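Local coordinates for Serine/threonine-protein kinase pelle (Drosophila melanogaster, PDB 1D2Z) that acts, as a serine/threonine kinase, in the Toll receptor pathway that sets embryonic dorsoventral polarity, and through its death domain, the part described here, binds the Tube death domain, at residues D8-R14 with N74-L80; Q23-L28 with N91-I96; L37-L43 with F65-W69. Numbering follows the deposited sequence.

Interaction 1: residues D8-R14 with N74-L80; sequences DNTMAIR and NHTVQTL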
loop_
_atom_site.group_PDB
_atom_site.type_symbol
_atom_site.label_atom_id
_atom_site.label_comp_id
_atom_site.label_asym_id
_atom_site.label_seq_id
_atom_site.Cartn_x
_atom_site.Cartn_y
_atom_site.Cartn_z
ATOM N N ASP A 8 -0.943 -14.774 13.302
ATOM C CA ASP A 8 -0.695 -14.616 11.870
ATOM C C ASP A 8 0.790 -14.441 11.562
ATOM O O ASP A 8 1.315 -13.326 11.561
ATOM C CB ASP A 8 -1.503 -13.441 11.295
ATOM C CG ASP A 8 -1.560 -13.445 9.759
ATOM O OD1 ASP A 8 -0.760 -14.150 9.104
ATOM O OD2 ASP A 8 -2.424 -12.738 9.199
ATOM N N ASN A 9 1.459 -15.557 11.299
ATOM C CA ASN A 9 2.878 -15.545 10.968
ATOM C C ASN A 9 3.106 -15.922 9.507
ATOM O O ASN A 9 4.197 -16.353 9.133
ATOM C CB ASN A 9 3.656 -16.502 11.877
ATOM C CG ASN A 9 3.842 -15.956 13.281
ATOM O OD1 ASN A 9 3.422 -14.837 13.592
ATOM N ND2 ASN A 9 4.482 -16.745 14.139
ATOM N N THR A 10 2.074 -15.762 8.682
ATOM C CA THR A 10 2.191 -16.097 7.267
ATOM C C THR A 10 2.867 -14.974 6.498
ATOM O O THR A 10 2.874 -13.824 6.939
ATOM C CB THR A 10 0.820 -16.395 6.628
ATOM O OG1 THR A 10 -0.024 -15.241 6.718
ATOM C CG2 THR A 10 0.155 -17.571 7.325
ATOM N N MET A 11 3.436 -15.314 5.345
ATOM C CA MET A 11 4.114 -14.326 4.522
ATOM C C MET A 11 3.128 -13.389 3.836
ATOM O O MET A 11 1.926 -13.658 3.772
ATOM C CB MET A 11 4.980 -15.007 3.462
ATOM C CG MET A 11 4.209 -15.866 2.470
ATOM S SD MET A 11 5.261 -16.452 1.121
ATOM C CE MET A 11 6.265 -17.691 1.972
ATOM N N ALA A 12 3.653 -12.281 3.333
ATOM C CA ALA A 12 2.839 -11.309 2.622
ATOM C C ALA A 12 2.477 -11.926 1.274
ATOM O O ALA A 12 3.283 -12.654 0.685
ATOM C CB ALA A 12 3.628 -10.024 2.415
ATOM N N ILE A 13 1.260 -11.651 0.806
ATOM C CA ILE A 13 0.775 -12.147 -0.480
ATOM C C ILE A 13 1.765 -11.829 -1.602
ATOM O O ILE A 13 1.982 -12.647 -2.502
ATOM C CB ILE A 13 -0.606 -11.512 -0.819
ATOM C CG1 ILE A 13 -1.680 -12.071 0.125
ATOM C CG2 ILE A 13 -0.952 -11.716 -2.296
ATOM C CD1 ILE A 13 -3.009 -11.340 0.073
ATOM N N ARG A 14 2.370 -10.646 -1.534
ATOM C CA ARG A 14 3.335 -10.204 -2.537
ATOM C C ARG A 14 4.579 -11.094 -2.603
ATOM O O ARG A 14 5.293 -11.090 -3.607
ATOM C CB ARG A 14 3.740 -8.752 -2.269
ATOM C CG ARG A 14 4.198 -8.507 -0.845
ATOM C CD ARG A 14 4.355 -7.025 -0.535
ATOM N NE ARG A 14 4.658 -6.811 0.879
ATOM C CZ ARG A 14 5.832 -7.075 1.445
ATOM N NH1 ARG A 14 6.834 -7.559 0.722
ATOM N NH2 ARG A 14 5.995 -6.881 2.747
ATOM N N ASN A 74 -0.657 -4.685 1.806
ATOM C CA ASN A 74 0.280 -5.582 2.484
ATOM C C ASN A 74 -0.406 -6.734 3.224
ATOM O O ASN A 74 -0.061 -7.036 4.363
ATOM C CB ASN A 74 1.142 -4.759 3.460
ATOM C CG ASN A 74 2.448 -5.451 3.833
ATOM O OD1 ASN A 74 2.961 -6.283 3.081
ATOM N ND2 ASN A 74 2.994 -5.098 4.997
ATOM N N HIS A 75 -1.401 -7.352 2.592
ATOM C CA HIS A 75 -2.113 -8.464 3.215
ATOM C C HIS A 75 -1.314 -9.762 3.155
ATOM O O HIS A 75 -0.486 -9.953 2.259
ATOM C CB HIS A 75 -3.500 -8.646 2.597
ATOM C CG HIS A 75 -4.489 -7.610 3.031
ATOM N ND1 HIS A 75 -4.743 -7.340 4.357
ATOM C CD2 HIS A 75 -5.277 -6.771 2.319
ATOM C CE1 HIS A 75 -5.650 -6.382 4.444
ATOM N NE2 HIS A 75 -5.992 -6.019 3.221
ATOM N N THR A 76 -1.548 -10.619 4.144
ATOM C CA THR A 76 -0.867 -11.908 4.278
ATOM C C THR A 76 -1.625 -13.056 3.618
ATOM O O THR A 76 -2.815 -12.936 3.294
ATOM C CB THR A 76 -0.690 -12.288 5.763
ATOM O OG1 THR A 76 -1.975 -12.548 6.340
ATOM C CG2 THR A 76 0.008 -11.169 6.540
ATOM N N VAL A 77 -0.933 -14.183 3.451
ATOM C CA VAL A 77 -1.540 -15.355 2.842
ATOM C C VAL A 77 -2.685 -15.846 3.730
ATOM O O VAL A 77 -3.697 -16.328 3.227
ATOM C CB VAL A 77 -0.504 -16.492 2.621
ATOM C CG1 VAL A 77 -1.172 -17.696 2.000
ATOM C CG2 VAL A 77 0.607 -16.015 1.706
ATOM N N GLN A 78 -2.542 -15.698 5.044
ATOM C CA GLN A 78 -3.606 -16.130 5.948
ATOM C C GLN A 78 -4.879 -15.317 5.698
ATOM O O GLN A 78 -5.979 -15.869 5.654
ATOM C CB GLN A 78 -3.179 -16.013 7.413
ATOM C CG GLN A 78 -4.231 -16.544 8.379
ATOM C CD GLN A 78 -3.809 -16.458 9.829
ATOM O OE1 GLN A 78 -4.461 -15.800 10.635
ATOM N NE2 GLN A 78 -2.723 -17.139 10.173
ATOM N N THR A 79 -4.724 -14.011 5.497
ATOM C CA THR A 79 -5.873 -13.149 5.236
ATOM C C THR A 79 -6.516 -13.535 3.903
ATOM O O THR A 79 -7.738 -13.532 3.775
ATOM C CB THR A 79 -5.473 -11.655 5.277
ATOM O OG1 THR A 79 -4.954 -11.358 6.579
ATOM C CG2 THR A 79 -6.680 -10.751 5.020
ATOM N N LEU A 80 -5.686 -13.937 2.941
ATOM C CA LEU A 80 -6.164 -14.381 1.633
ATOM C C LEU A 80 -6.955 -15.687 1.826
ATOM O O LEU A 80 -8.009 -15.887 1.216
ATOM C CB LEU A 80 -4.980 -14.614 0.688
ATOM C CG LEU A 80 -5.314 -15.105 -0.723
ATOM C CD1 LEU A 80 -6.160 -14.057 -1.473
ATOM C CD2 LEU A 80 -4.023 -15.388 -1.473
HETATM O O HOH W 1 -5.224 -13.176 9.322
HETATM O O HOH W 2 1.207 -8.662 0.347
#
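The N-terminal cap of helix 77-86 is the site where the loop 8-14, leading to helix 18-31, is tied to the start of helix 77-86. Thr76 is the N-cap residue: its OG1 accepts from Thr79 N at 3.2 Å and gives its own proton to Asp8 OD2 at 2.9 Å. Asp8 OD1 takes the hydroxyl of Thr10 (OG1 to OD1, 2.7 Å) and also accepts from Thr10 N at 3.3 Å, the bond that makes an Asx turn. So placed, Thr10 OG1 accepts from Gln78 N at 3.1 Å, which occupies an amide of the first helical turn. The backbones form a single bridge between Ala12 and Thr76, 4.1 Å apart at CA, through Val77 N to Met11 O (2.9 Å) and Ile13 N to His75 O (2.8 Å, nearly linear at 176°). In this six-helix bundle the bridge joins the lead-in to helix 18-31 with the turn between helices 61-73 and 77-86. Ile13 CD1 reaches inward to Leu80 CB at 3.9 Å. At the outer end Asn74 OD1 accepts from Arg14 NE at 2.8 Å and NH2 at 3.1 Å, while Asn74 ND2 and His75 NE2 hydrogen-bond Asp124 and Pro143 of the Tube chain.

Interaction 2: residues Q23-L28 with N91-I96; sequences QLCAHL and NAMRLI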
loop_
_atom_site.group_PDB
_atom_site.type_symbol
_atom_site.label_atom_id
_atom_site.label_comp_id
_atom_site.label_asym_id
_atom_site.label_seq_id
_atom_site.Cartn_x
_atom_site.Cartn_y
_atom_site.Cartn_z
ATOM N N GLN A 23 -0.647 -21.091 -10.170
ATOM C CA GLN A 23 -1.698 -22.107 -10.028
ATOM C C GLN A 23 -2.967 -21.432 -9.518
ATOM O O GLN A 23 -4.052 -21.609 -10.070
ATOM C CB GLN A 23 -1.310 -23.167 -8.997
ATOM C CG GLN A 23 -0.442 -24.294 -9.498
ATOM C CD GLN A 23 -0.223 -25.346 -8.419
ATOM O OE1 GLN A 23 0.153 -25.023 -7.292
ATOM N NE2 GLN A 23 -0.478 -26.605 -8.754
ATOM N N LEU A 24 -2.810 -20.662 -8.444
ATOM C CA LEU A 24 -3.924 -19.962 -7.826
ATOM C C LEU A 24 -4.651 -19.045 -8.803
ATOM O O LEU A 24 -5.872 -19.148 -8.960
ATOM C CB LEU A 24 -3.442 -19.169 -6.610
ATOM C CG LEU A 24 -4.508 -18.434 -5.791
ATOM C CD1 LEU A 24 -5.556 -19.408 -5.236
ATOM C CD2 LEU A 24 -3.820 -17.675 -4.667
ATOM N N CYS A 25 -3.897 -18.183 -9.483
ATOM C CA CYS A 25 -4.500 -17.251 -10.425
ATOM C C CYS A 25 -5.159 -17.938 -11.609
ATOM O O CYS A 25 -6.250 -17.541 -12.024
ATOM C CB CYS A 25 -3.496 -16.181 -10.865
ATOM S SG CYS A 25 -3.022 -15.114 -9.490
ATOM N N ALA A 26 -4.527 -18.986 -12.135
ATOM C CA ALA A 26 -5.114 -19.729 -13.251
ATOM C C ALA A 26 -6.469 -20.311 -12.804
ATOM O O ALA A 26 -7.452 -20.260 -13.540
ATOM C CB ALA A 26 -4.170 -20.857 -13.709
ATOM N N HIS A 27 -6.516 -20.819 -11.576
ATOM C CA HIS A 27 -7.729 -21.402 -11.013
ATOM C C HIS A 27 -8.831 -20.351 -10.818
ATOM O O HIS A 27 -9.965 -20.550 -11.242
ATOM C CB HIS A 27 -7.408 -22.090 -9.684
ATOM C CG HIS A 27 -8.615 -22.481 -8.895
ATOM N ND1 HIS A 27 -9.538 -23.402 -9.348
ATOM C CD2 HIS A 27 -9.058 -22.068 -7.684
ATOM C CE1 HIS A 27 -10.496 -23.540 -8.448
ATOM N NE2 HIS A 27 -10.229 -22.741 -7.428
ATOM N N LEU A 28 -8.482 -19.232 -10.189
ATOM C CA LEU A 28 -9.436 -18.151 -9.941
ATOM C C LEU A 28 -9.935 -17.517 -11.245
ATOM O O LEU A 28 -11.087 -17.087 -11.336
ATOM C CB LEU A 28 -8.800 -17.097 -9.028
ATOM C CG LEU A 28 -8.382 -17.569 -7.629
ATOM C CD1 LEU A 28 -7.584 -16.462 -6.946
ATOM C CD2 LEU A 28 -9.609 -17.946 -6.792
ATOM N N ASN A 91 -11.251 -24.928 -3.128
ATOM C CA ASN A 91 -10.113 -25.381 -3.916
ATOM C C ASN A 91 -9.020 -24.312 -3.961
ATOM O O ASN A 91 -7.846 -24.629 -4.128
ATOM C CB ASN A 91 -10.542 -25.815 -5.315
ATOM C CG ASN A 91 -11.096 -27.232 -5.331
ATOM O OD1 ASN A 91 -10.445 -28.169 -4.868
ATOM N ND2 ASN A 91 -12.303 -27.392 -5.861
ATOM N N ALA A 92 -9.406 -23.049 -3.784
ATOM C CA ALA A 92 -8.442 -21.948 -3.763
ATOM C C ALA A 92 -7.673 -22.054 -2.444
ATOM O O ALA A 92 -6.447 -21.945 -2.419
ATOM C CB ALA A 92 -9.158 -20.595 -3.871
ATOM N N MET A 93 -8.406 -22.317 -1.362
ATOM C CA MET A 93 -7.814 -22.491 -0.034
ATOM C C MET A 93 -6.810 -23.652 -0.048
ATOM O O MET A 93 -5.725 -23.557 0.527
ATOM C CB MET A 93 -8.903 -22.799 0.997
ATOM C CG MET A 93 -9.875 -21.662 1.250
ATOM S SD MET A 93 -11.378 -22.206 2.073
ATOM C CE MET A 93 -10.788 -22.474 3.700
ATOM N N ARG A 94 -7.175 -24.748 -0.707
ATOM C CA ARG A 94 -6.295 -25.909 -0.761
ATOM C C ARG A 94 -4.983 -25.593 -1.473
ATOM O O ARG A 94 -3.920 -26.036 -1.039
ATOM C CB ARG A 94 -6.991 -27.094 -1.434
ATOM C CG ARG A 94 -6.412 -28.441 -1.024
ATOM C CD ARG A 94 -7.157 -29.597 -1.678
ATOM N NE ARG A 94 -7.044 -29.506 -3.124
ATOM C CZ ARG A 94 -6.023 -29.979 -3.832
ATOM N NH1 ARG A 94 -5.016 -30.616 -3.242
ATOM N NH2 ARG A 94 -5.947 -29.694 -5.118
ATOM N N LEU A 95 -5.054 -24.794 -2.538
ATOM C CA LEU A 95 -3.863 -24.432 -3.298
ATOM C C LEU A 95 -2.823 -23.665 -2.486
ATOM O O LEU A 95 -1.630 -23.718 -2.795
ATOM C CB LEU A 95 -4.242 -23.651 -4.564
ATOM C CG LEU A 95 -4.835 -24.505 -5.688
ATOM C CD1 LEU A 95 -5.279 -23.618 -6.845
ATOM C CD2 LEU A 95 -3.810 -25.540 -6.156
ATOM N N ILE A 96 -3.275 -22.960 -1.450
ATOM C CA ILE A 96 -2.360 -22.199 -0.602
ATOM C C ILE A 96 -2.236 -22.758 0.817
ATOM O O ILE A 96 -1.673 -22.100 1.693
ATOM C CB ILE A 96 -2.759 -20.697 -0.506
ATOM C CG1 ILE A 96 -4.199 -20.548 -0.008
ATOM C CG2 ILE A 96 -2.551 -20.009 -1.845
ATOM C CD1 ILE A 96 -4.552 -19.121 0.411
HETATM O O HOH W 3 -0.012 -25.128 -4.599
HETATM O O HOH W 4 -11.925 -22.516 -5.144
#
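Leu95 lays its side chain across the backbone of the facing helix, its CD1 lying 4.0 Å from both Gln23 O and Leu24 CA and 3.9 Å from His27 CB. It belongs to the antiparallel pairing of the first and last helices of the death-domain six-helix bundle: the short axes of 23-28 and 91-95 run at 172° to each other and come within 9.8 Å. On the inner side, Leu24 CD1 meets Ala92 CB at 4.0 Å, Leu24 CD2 meets Ile96 CG2 at 3.9 Å, and Leu28 CD2 touches the same Ala92 CB at 4.0 Å. The small alanine thus receives two leucines one helical turn apart, with Phe84 of helix 77-86 also packing on Ala92 and Ile96. The outer side is more polar. His27 NE2 lies 3.7 Å from Asn91 CB and is 2.9 Å from a water that accepts a weak bond from Ala92 N, also at 2.9 Å. A second water donates to Gln23 OE1 at 2.7 Å and to Leu95 O at 2.8 Å.

Interaction 3: residues L37-L43 with F65-W69; sequences LATAVKL and FLNIW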
loop_
_atom_site.group_PDB
_atom_site.type_symbol
_atom_site.label_atom_id
_atom_site.label_comp_id
_atom_site.label_asym_id
_atom_site.label_seq_id
_atom_site.Cartn_x
_atom_site.Cartn_y
_atom_site.Cartn_z
ATOM N N LEU A 37 -14.232 -11.200 -5.720
ATOM C CA LEU A 37 -13.132 -10.921 -4.802
ATOM C C LEU A 37 -13.053 -9.414 -4.529
ATOM O O LEU A 37 -12.988 -8.988 -3.377
ATOM C CB LEU A 37 -11.798 -11.409 -5.391
ATOM C CG LEU A 37 -11.570 -12.920 -5.538
ATOM C CD1 LEU A 37 -10.320 -13.178 -6.382
ATOM C CD2 LEU A 37 -11.439 -13.566 -4.167
ATOM N N ALA A 38 -13.072 -8.621 -5.595
ATOM C CA ALA A 38 -12.992 -7.168 -5.499
ATOM C C ALA A 38 -14.143 -6.583 -4.691
ATOM O O ALA A 38 -13.939 -5.698 -3.861
ATOM C CB ALA A 38 -12.959 -6.552 -6.887
ATOM N N THR A 39 -15.346 -7.100 -4.915
ATOM C CA THR A 39 -16.519 -6.614 -4.192
ATOM C C THR A 39 -16.444 -6.975 -2.712
ATOM O O THR A 39 -16.735 -6.141 -1.851
ATOM C CB THR A 39 -17.835 -7.157 -4.801
ATOM O OG1 THR A 39 -17.940 -6.718 -6.160
ATOM C CG2 THR A 39 -19.049 -6.649 -4.013
ATOM N N ALA A 40 -15.997 -8.199 -2.427
ATOM C CA ALA A 40 -15.891 -8.686 -1.056
ATOM C C ALA A 40 -14.958 -7.866 -0.165
ATOM O O ALA A 40 -15.185 -7.762 1.039
ATOM C CB ALA A 40 -15.473 -10.155 -1.042
ATOM N N VAL A 41 -13.878 -7.341 -0.741
ATOM C CA VAL A 41 -12.932 -6.531 0.032
ATOM C C VAL A 41 -13.189 -5.040 -0.194
ATOM O O VAL A 41 -12.453 -4.187 0.294
ATOM C CB VAL A 41 -11.459 -6.870 -0.315
ATOM C CG1 VAL A 41 -11.196 -8.351 -0.081
ATOM C CG2 VAL A 41 -11.147 -6.486 -1.746
ATOM N N LYS A 42 -14.229 -4.744 -0.966
ATOM C CA LYS A 42 -14.632 -3.375 -1.262
ATOM C C LYS A 42 -13.579 -2.517 -1.958
ATOM O O LYS A 42 -13.312 -1.393 -1.533
ATOM C CB LYS A 42 -15.118 -2.676 0.018
ATOM C CG LYS A 42 -16.287 -3.370 0.695
ATOM C CD LYS A 42 -16.706 -2.645 1.968
ATOM C CE LYS A 42 -17.826 -3.398 2.683
ATOM N NZ LYS A 42 -18.230 -2.741 3.964
ATOM N N LEU A 43 -12.970 -3.046 -3.017
ATOM C CA LEU A 43 -11.987 -2.276 -3.776
ATOM C C LEU A 43 -12.729 -1.089 -4.389
ATOM O O LEU A 43 -13.930 -1.182 -4.675
ATOM C CB LEU A 43 -11.363 -3.114 -4.902
ATOM C CG LEU A 43 -10.352 -4.211 -4.543
ATOM C CD1 LEU A 43 -9.688 -4.724 -5.827
ATOM C CD2 LEU A 43 -9.295 -3.652 -3.611
ATOM N N PHE A 65 -5.803 -8.548 -9.126
ATOM C CA PHE A 65 -6.476 -8.364 -7.842
ATOM C C PHE A 65 -5.435 -8.547 -6.725
ATOM O O PHE A 65 -5.389 -7.754 -5.777
ATOM C CB PHE A 65 -7.629 -9.363 -7.662
ATOM C CG PHE A 65 -8.181 -9.404 -6.261
ATOM C CD1 PHE A 65 -9.074 -8.434 -5.821
ATOM C CD2 PHE A 65 -7.762 -10.386 -5.365
ATOM C CE1 PHE A 65 -9.539 -8.435 -4.501
ATOM C CE2 PHE A 65 -8.220 -10.398 -4.049
ATOM C CZ PHE A 65 -9.112 -9.416 -3.613
ATOM N N LEU A 66 -4.602 -9.586 -6.833
ATOM C CA LEU A 66 -3.572 -9.814 -5.818
ATOM C C LEU A 66 -2.564 -8.666 -5.801
ATOM O O LEU A 66 -2.079 -8.287 -4.742
ATOM C CB LEU A 66 -2.837 -11.137 -6.047
ATOM C CG LEU A 66 -3.626 -12.436 -5.851
ATOM C CD1 LEU A 66 -2.700 -13.634 -6.085
ATOM C CD2 LEU A 66 -4.210 -12.485 -4.449
ATOM N N ASN A 67 -2.241 -8.135 -6.981
ATOM C CA ASN A 67 -1.298 -7.018 -7.092
ATOM C C ASN A 67 -1.824 -5.805 -6.322
ATOM O O ASN A 67 -1.076 -5.144 -5.603
ATOM C CB ASN A 67 -1.074 -6.632 -8.563
ATOM C CG ASN A 67 -0.104 -7.571 -9.288
ATOM O OD1 ASN A 67 0.669 -8.294 -8.665
ATOM N ND2 ASN A 67 -0.145 -7.548 -10.615
ATOM N N ILE A 68 -3.119 -5.534 -6.460
ATOM C CA ILE A 68 -3.745 -4.399 -5.782
ATOM C C ILE A 68 -3.975 -4.644 -4.290
ATOM O O ILE A 68 -3.441 -3.925 -3.441
ATOM C CB ILE A 68 -5.096 -4.014 -6.463
ATOM C CG1 ILE A 68 -4.839 -3.543 -7.898
ATOM C CG2 ILE A 68 -5.807 -2.913 -5.671
ATOM C CD1 ILE A 68 -6.083 -3.437 -8.765
ATOM N N TRP A 69 -4.760 -5.669 -3.977
ATOM C CA TRP A 69 -5.097 -5.988 -2.591
ATOM C C TRP A 69 -3.884 -6.423 -1.761
ATOM O O TRP A 69 -3.713 -5.982 -0.625
ATOM C CB TRP A 69 -6.197 -7.052 -2.574
ATOM C CG TRP A 69 -6.866 -7.234 -1.253
ATOM C CD1 TRP A 69 -7.532 -6.279 -0.521
ATOM C CD2 TRP A 69 -6.946 -8.445 -0.499
ATOM N NE1 TRP A 69 -8.017 -6.827 0.640
ATOM C CE2 TRP A 69 -7.675 -8.155 0.681
ATOM C CE3 TRP A 69 -6.474 -9.751 -0.703
ATOM C CZ2 TRP A 69 -7.943 -9.125 1.648
ATOM C CZ3 TRP A 69 -6.741 -10.714 0.262
ATOM C CH2 TRP A 69 -7.466 -10.395 1.423
#
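This is an aromatic-aliphatic contact, its seven touching residues all buried in the complex, where the C-terminal end of helix 34-40 and the turn after it meet helix 61-73 of the death domain. Phe65 is its centre. Leu37 CB sits over the ring face, 3.8 Å from the centroid and 10° off the normal, a CH-pi contact; Val41 CG2 approaches the ring edge, 3.7 Å from Phe65 CE1, and Leu43 CD1 lies 3.8 Å from Phe65 CD1. One turn on, Trp69 offers its five-membered ring to Val41 CG1, 3.9 Å from the centroid and 30° off the normal. A Schellman motif at Lys42, with positive phi and bonds from Leu43 N to Ala38 O (2.9 Å) and Lys42 N to Thr39 O (3.0 Å), ends the helix and lets Leu43 point back toward Phe65 and Ile68, where its CD2 is 4.1 Å from Ile68 CG2. Leu43, Ile68 and Trp69 also pack on the Tube chain. With apolar and CH-pi approaches and no hydrogen bond between the segments, the joint rests mainly on close fit.

In the fold
Interaction 3 is the most fully buried contact in the assembly, with all seven touching residues buried, whereas interactions 1 and 2 are partly buried. Their chemistry follows: direct hydrogen bonds dominate the loop-to-cap joint of interaction 1, interaction 2 pairs an apolar inner side with water bridges, and interaction 3 is aromatic and aliphatic. Helix 77-86, whose first turn belongs to interaction 1, touches the other two through Leu80. Leu80 CD2 packs on Leu24 CD2 of interaction 2 at 3.9 Å, and Leu80 CD1 lies 3.8 Å from Trp69 CZ3 of interaction 3; Ile13 CD1 touches that same CZ3 at 3.8 Å. Interactions 2 and 3 meet through Cys25 SG and Leu66 CD1 at 3.7 Å. Tube contacts interactions 1 and 3 but not 2.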